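Local coordinates for protein flavodoxin (Methanosarcina acetivorans C2A, PDB 5WID) that binds flavin mononucleotide and, as expected of a flavodoxin, probably serves as a carrier in electron transfer, at residues Ile21-Gly24 with Ile25-Lys28; Met62-Pro65 with Met66-Phe69; Pro97-Ile100 with Ala101-Met104. One frame throughout, in Å; residues are numbered along the deposited sequence.

Contact 1: residues Ile21-Gly24 with Ile25-Lys28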
loop_
_atom_site.group_PDB
_atom_site.type_symbol
_atom_site.label_atom_id
_atom_site.label_comp_id
_atom_site.label_asym_id
_atom_site.label_seq_id
_atom_site.Cartn_x
_atom_site.Cartn_y
_atom_site.Cartn_z
ATOM N N ILE A 21 7.705 2.879 -3.743
ATOM C CA ILE A 21 6.531 3.754 -3.685
ATOM C C ILE A 21 6.825 4.951 -2.790
ATOM O O ILE A 21 6.542 6.100 -3.146
ATOM C CB ILE A 21 5.293 2.984 -3.187
ATOM C CG1 ILE A 21 4.848 1.936 -4.210
ATOM C CG2 ILE A 21 4.140 3.948 -2.904
ATOM C CD1 ILE A 21 3.836 0.925 -3.609
ATOM N N GLY A 22 7.399 4.691 -1.610
ATOM C CA GLY A 22 7.746 5.780 -0.712
ATOM C C GLY A 22 8.732 6.756 -1.326
ATOM O O GLY A 22 8.607 7.971 -1.147
ATOM N N ASN A 23 9.722 6.238 -2.063
ATOM C CA ASN A 23 10.670 7.106 -2.752
ATOM C C ASN A 23 9.949 8.031 -3.724
ATOM O O ASN A 23 10.295 9.215 -3.845
ATOM C CB ASN A 23 11.709 6.245 -3.474
ATOM C CG ASN A 23 12.714 7.059 -4.266
ATOM O OD1 ASN A 23 12.548 7.278 -5.465
ATOM N ND2 ASN A 23 13.782 7.483 -3.604
ATOM N N GLY A 24 8.949 7.506 -4.436
ATOM C CA GLY A 24 8.191 8.347 -5.347
ATOM C C GLY A 24 7.398 9.417 -4.616
ATOM O O GLY A 24 7.322 10.563 -5.069
ATOM N N ILE A 25 6.799 9.063 -3.474
ATOM C CA ILE A 25 6.070 10.058 -2.686
ATOM C C ILE A 25 7.028 11.137 -2.191
ATOM O O ILE A 25 6.747 12.341 -2.298
ATOM C CB ILE A 25 5.320 9.391 -1.517
ATOM C CG1 ILE A 25 4.239 8.437 -2.028
ATOM C CG2 ILE A 25 4.676 10.442 -0.591
ATOM C CD1 ILE A 25 3.697 7.516 -0.950
ATOM N N GLU A 26 8.184 10.722 -1.655
ATOM C CA GLU A 26 9.201 11.686 -1.211
ATOM C C GLU A 26 9.595 12.642 -2.327
ATOM O O GLU A 26 9.829 13.834 -2.084
ATOM C CB GLU A 26 10.465 10.963 -0.731
ATOM C CG GLU A 26 10.393 10.339 0.636
ATOM C CD GLU A 26 11.572 9.414 0.922
ATOM O OE1 GLU A 26 12.463 9.271 0.051
ATOM O OE2 GLU A 26 11.601 8.820 2.018
ATOM N N SER A 27 9.728 12.123 -3.551
ATOM C CA SER A 27 10.227 12.923 -4.663
ATOM C C SER A 27 9.327 14.110 -4.977
ATOM O O SER A 27 9.771 15.050 -5.650
ATOM C CB SER A 27 10.406 12.050 -5.911
ATOM O OG SER A 27 9.172 11.801 -6.573
ATOM N N LYS A 28 8.080 14.095 -4.505
ATOM C CA LYS A 28 7.150 15.195 -4.716
ATOM C C LYS A 28 6.936 16.015 -3.450
ATOM O O LYS A 28 5.954 16.757 -3.354
ATOM C CB LYS A 28 5.817 14.666 -5.249
ATOM C CG LYS A 28 5.929 13.898 -6.558
ATOM C CD LYS A 28 6.861 14.584 -7.535
ATOM C CE LYS A 28 6.110 15.541 -8.421
ATOM N NZ LYS A 28 6.928 15.973 -9.586
HETATM O O HOH W 1 13.370 6.641 -0.723
#
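S27 turns its hydroxyl back onto the preceding turn and donates OG to G24 O at 2.7 Å. With chi1 at 79°, OG stands between the backbone N and the carbonyl carbon of S27, and from there it reaches an acceptor three residues earlier. G24 O also takes a weak, bent bond from S27 N (120° at the hydrogen), so the backbone and side chain of one serine both address one carbonyl. The S27 N-H has a second, better acceptor in N23 O at 3.0 Å. One and two residues earlier the i to i+4 pattern is regular: E26 N bonds to G22 O at 2.8 Å, and I25 N to I21 O at 3.0 Å. At the end K28 N turns to I25 O, 3.1 Å, within 25-28, while K28 O is bonded by K142 NZ of helix 124-143. This is the C-terminal end of helix 13-27, the helix of the beta-alpha-beta crossover between strands 2-8 and 31-36 in the flavodoxin fold. On the outer side one water links two side chains: it accepts from N23 ND2 and donates to E26 OE1 at 2.9 Å, bridging an amide and a carboxylate too far apart to bond directly. E26, extended beyond CG, lays its CB and CG against G22 O. The sheet side is apolar. I21 CG2 meets I25 CD1 at 4.1 Å, the two side chains crossing at a slant, and both isoleucines rest on V5 of strand 2-8, with I25 also touching A3 and V32.

Contact 2: residues Met62-Pro65 with Met66-Phe69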
loop_
_atom_site.group_PDB
_atom_site.type_symbol
_atom_site.label_atom_id
_atom_site.label_comp_id
_atom_site.label_asym_id
_atom_site.label_seq_id
_atom_site.Cartn_x
_atom_site.Cartn_y
_atom_site.Cartn_z
ATOM N N MET A 62 -4.287 -12.557 0.657
ATOM C CA MET A 62 -3.275 -11.867 1.450
ATOM C C MET A 62 -3.006 -12.697 2.699
ATOM O O MET A 62 -3.853 -13.485 3.138
ATOM C CB MET A 62 -3.729 -10.448 1.822
ATOM C CG MET A 62 -4.709 -10.382 2.997
ATOM S SD MET A 62 -5.432 -8.727 3.153
ATOM C CE MET A 62 -6.610 -8.729 1.811
ATOM N N LEU A 63 -1.807 -12.567 3.259
ATOM C CA LEU A 63 -1.518 -13.397 4.425
ATOM C C LEU A 63 -2.391 -12.974 5.605
ATOM O O LEU A 63 -2.812 -11.818 5.710
ATOM C CB LEU A 63 -0.038 -13.332 4.795
ATOM C CG LEU A 63 0.875 -14.226 3.937
ATOM C CD1 LEU A 63 1.184 -13.540 2.599
ATOM C CD2 LEU A 63 2.169 -14.553 4.670
ATOM N N LEU A 64 -2.689 -13.938 6.477
ATOM C CA LEU A 64 -3.618 -13.696 7.580
ATOM C C LEU A 64 -3.253 -12.504 8.471
ATOM O O LEU A 64 -4.173 -11.756 8.849
ATOM C CB LEU A 64 -3.758 -14.979 8.413
ATOM C CG LEU A 64 -4.722 -14.927 9.602
ATOM C CD1 LEU A 64 -6.122 -14.517 9.140
ATOM C CD2 LEU A 64 -4.765 -16.272 10.318
ATOM N N PRO A 65 -1.989 -12.262 8.846
ATOM C CA PRO A 65 -1.709 -11.055 9.640
ATOM C C PRO A 65 -2.130 -9.775 8.943
ATOM O O PRO A 65 -2.579 -8.841 9.614
ATOM C CB PRO A 65 -0.188 -11.111 9.848
ATOM C CG PRO A 65 0.114 -12.600 9.813
ATOM C CD PRO A 65 -0.779 -13.098 8.700
ATOM N N MET A 66 -2.019 -9.706 7.613
ATOM C CA MET A 66 -2.462 -8.501 6.915
ATOM C C MET A 66 -3.984 -8.430 6.850
ATOM O O MET A 66 -4.567 -7.335 6.926
ATOM C CB MET A 66 -1.857 -8.439 5.506
ATOM C CG MET A 66 -2.340 -7.227 4.681
ATOM S SD MET A 66 -1.983 -5.659 5.490
ATOM C CE MET A 66 -0.264 -5.428 5.054
ATOM N N GLU A 67 -4.652 -9.574 6.688
ATOM C CA GLU A 67 -6.111 -9.551 6.695
ATOM C C GLU A 67 -6.627 -9.017 8.022
ATOM O O GLU A 67 -7.548 -8.189 8.061
ATOM C CB GLU A 67 -6.665 -10.948 6.415
ATOM C CG GLU A 67 -8.149 -10.952 6.127
ATOM C CD GLU A 67 -8.703 -12.346 5.911
ATOM O OE1 GLU A 67 -7.905 -13.300 5.776
ATOM O OE2 GLU A 67 -9.945 -12.483 5.873
ATOM N N LYS A 68 -6.022 -9.467 9.125
ATOM C CA LYS A 68 -6.393 -8.982 10.451
ATOM C C LYS A 68 -6.066 -7.501 10.600
ATOM O O LYS A 68 -6.888 -6.719 11.096
ATOM C CB LYS A 68 -5.672 -9.823 11.507
ATOM C CG LYS A 68 -5.880 -9.375 12.941
ATOM C CD LYS A 68 -5.165 -10.313 13.907
ATOM C CE LYS A 68 -5.881 -10.372 15.247
ATOM N NZ LYS A 68 -7.217 -11.028 15.133
ATOM N N PHE A 69 -4.873 -7.091 10.158
ATOM C CA PHE A 69 -4.510 -5.677 10.198
ATOM C C PHE A 69 -5.551 -4.816 9.495
ATOM O O PHE A 69 -5.954 -3.766 10.006
ATOM C CB PHE A 69 -3.138 -5.457 9.553
ATOM C CG PHE A 69 -2.826 -4.004 9.324
ATOM C CD1 PHE A 69 -2.341 -3.225 10.363
ATOM C CD2 PHE A 69 -3.066 -3.409 8.096
ATOM C CE1 PHE A 69 -2.074 -1.874 10.170
ATOM C CE2 PHE A 69 -2.798 -2.066 7.898
ATOM C CZ PHE A 69 -2.295 -1.301 8.950
HETATM O O HOH W 2 -5.817 -14.127 4.739
#
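M62 and E67 run across each other at about a right angle, the thioether lying against the first turn of the helix. M62 SD touches E67 CA at 3.7 Å, and M62 CG is 4.0 Å from E67 CB. The same sulfur also meets M66 CG at 3.8 Å. A chi1 of 79° sets M62 CG between its backbone N and carbonyl carbon, which swings the chain over the turn, where A96, L99 and I100 of helix 96-106 cover it. M66 bends at chi2 and chi3 and carries its own end away, toward V53 and L8 of the sheet. E67 is stretched out beyond CG, and L64 brings CD1 to 4.0 Å from E67 OE1. A water donates to both E67 OE1 and M62 O, tying the carboxylate to the backbone ahead of the helix. K68, also extended at first, sends its NZ to a salt bridge with E72. L63 O accepts E67 N at 3.1 Å and, weakly, M66 N, as befits an N-cap residue. The arrangement is the start of helix 64-76 in the flavodoxin fold, with L63 close to the FMN-binding residues T10 and S56.

Contact 3: residues Pro97-Ile100 with Ala101-Met104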
loop_
_atom_site.group_PDB
_atom_site.type_symbol
_atom_site.label_atom_id
_atom_site.label_comp_id
_atom_site.label_asym_id
_atom_site.label_seq_id
_atom_site.Cartn_x
_atom_site.Cartn_y
_atom_site.Cartn_z
ATOM N N PRO A 97 -3.329 -8.114 -3.922
ATOM C CA PRO A 97 -3.558 -6.666 -4.086
ATOM C C PRO A 97 -4.966 -6.350 -4.552
ATOM O O PRO A 97 -5.488 -5.281 -4.198
ATOM C CB PRO A 97 -2.491 -6.251 -5.117
ATOM C CG PRO A 97 -1.412 -7.308 -4.968
ATOM C CD PRO A 97 -2.227 -8.575 -4.780
ATOM N N ILE A 98 -5.598 -7.252 -5.315
ATOM C CA ILE A 98 -6.995 -7.061 -5.707
ATOM C C ILE A 98 -7.885 -7.081 -4.476
ATOM O O ILE A 98 -8.783 -6.244 -4.316
ATOM C CB ILE A 98 -7.438 -8.156 -6.698
ATOM C CG1 ILE A 98 -6.368 -8.410 -7.752
ATOM C CG2 ILE A 98 -8.792 -7.797 -7.317
ATOM C CD1 ILE A 98 -6.088 -7.234 -8.579
ATOM N N LEU A 99 -7.660 -8.071 -3.604
ATOM C CA LEU A 99 -8.453 -8.207 -2.387
ATOM C C LEU A 99 -8.240 -7.032 -1.445
ATOM O O LEU A 99 -9.180 -6.584 -0.781
ATOM C CB LEU A 99 -8.096 -9.522 -1.696
ATOM C CG LEU A 99 -8.468 -10.718 -2.571
ATOM C CD1 LEU A 99 -7.885 -12.008 -1.982
ATOM C CD2 LEU A 99 -9.994 -10.824 -2.720
ATOM N N ILE A 100 -7.008 -6.533 -1.361
ATOM C CA ILE A 100 -6.735 -5.348 -0.552
ATOM C C ILE A 100 -7.539 -4.164 -1.069
ATOM O O ILE A 100 -8.193 -3.451 -0.302
ATOM C CB ILE A 100 -5.224 -5.043 -0.550
ATOM C CG1 ILE A 100 -4.479 -6.133 0.231
ATOM C CG2 ILE A 100 -4.962 -3.628 0.005
ATOM C CD1 ILE A 100 -2.972 -6.002 0.128
ATOM N N ALA A 101 -7.485 -3.929 -2.383
ATOM C CA ALA A 101 -8.239 -2.825 -2.974
ATOM C C ALA A 101 -9.729 -2.951 -2.689
ATOM O O ALA A 101 -10.390 -1.960 -2.358
ATOM C CB ALA A 101 -7.995 -2.775 -4.481
ATOM N N GLU A 102 -10.283 -4.161 -2.833
ATOM C CA GLU A 102 -11.707 -4.353 -2.579
ATOM C C GLU A 102 -12.055 -4.042 -1.127
ATOM O O GLU A 102 -13.067 -3.387 -0.850
ATOM C CB GLU A 102 -12.114 -5.781 -2.954
ATOM C CG GLU A 102 -12.328 -5.962 -4.447
ATOM C CD GLU A 102 -12.315 -7.418 -4.895
ATOM O OE1 GLU A 102 -12.534 -8.312 -4.048
ATOM O OE2 GLU A 102 -12.092 -7.661 -6.103
ATOM N N LYS A 103 -11.219 -4.493 -0.185
ATOM C CA LYS A 103 -11.432 -4.169 1.223
ATOM C C LYS A 103 -11.414 -2.667 1.454
ATOM O O LYS A 103 -12.265 -2.135 2.175
ATOM C CB LYS A 103 -10.353 -4.818 2.080
ATOM C CG LYS A 103 -10.742 -6.098 2.750
ATOM C CD LYS A 103 -9.689 -6.465 3.795
ATOM C CE LYS A 103 -9.659 -7.963 3.992
ATOM N NZ LYS A 103 -10.973 -8.424 4.463
ATOM N N MET A 104 -10.441 -1.968 0.855
ATOM C CA MET A 104 -10.363 -0.519 1.028
ATOM C C MET A 104 -11.622 0.172 0.519
ATOM O O MET A 104 -12.134 1.095 1.165
ATOM C CB MET A 104 -9.138 0.033 0.309
ATOM C CG MET A 104 -7.835 -0.403 0.936
ATOM S SD MET A 104 -6.473 0.268 -0.041
ATOM C CE MET A 104 -5.319 0.650 1.254
#
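Helix 96-106 connects strand 83-90 to strand 110-119, a beta-alpha-beta crossover of the flavodoxin fold, and residues 97-104 form two of its regular turns, of which the P97 end lies near the FMN site. P97, near the start, packs on T57, which binds the flavin nucleotide, and on V115 and R117. Every carbonyl from P97 to I100 accepts the N-H four residues on: A101 N to P97 O, E102 N to I98 O and K103 N to L99 O are each 3.0 Å long, and M104 N to I100 O is 2.9 Å. On the outer face E102 is flanked by two hydrocarbon groups. I98 CG2 approaches OE2 of E102 at 3.5 Å, and L99 CD2 comes within 3.8 Å of E102 OE1. The carboxylate is thus touched on each oxygen by a methyl group, while the extended chain of E102 lays CG over I98 O. E102 holds CG anti to its carbonyl carbon (chi1 -80°), and this leads the chain back toward the turn before it. K103 leaves the helix on another side, CB against the carbonyl oxygens of L99 and I100, and its NZ forms a salt bridge with D71 of helix 64-76. Inward, A101 sits over V115, and its CB touches the oxygens of P97 and I98. I100 and M104 lie side by side and point the same way, toward V53 of strand 50-58 and M70. Their side chains meet where I100 CG2 stands 4.2 Å from M104 SD, and nearer the backbone M104 CG is 3.3 Å from I100 O.

Contacts 1 and 3 lie on helices and contact 2 at a helix start; all three are partly buried, contact 3 with the fewest exposed residues and nearest the chain's centre. Contact 1 lies across that centre from the others, about 25 Å from contact 2 and 22 Å from contact 3 between centres, in the last turn of helix 13-27. Contacts 2 and 3 touch: M62 CE packs on I100 CG1 at 3.7 Å, joining the residues before helix 64-76 to helix 96-106, and E67 CG on K103 CE joins the two helices themselves. A water bridges two side chains in contact 1, and a carboxylate and a backbone carbonyl in contact 2; in contact 3 methyls meet the carboxylate.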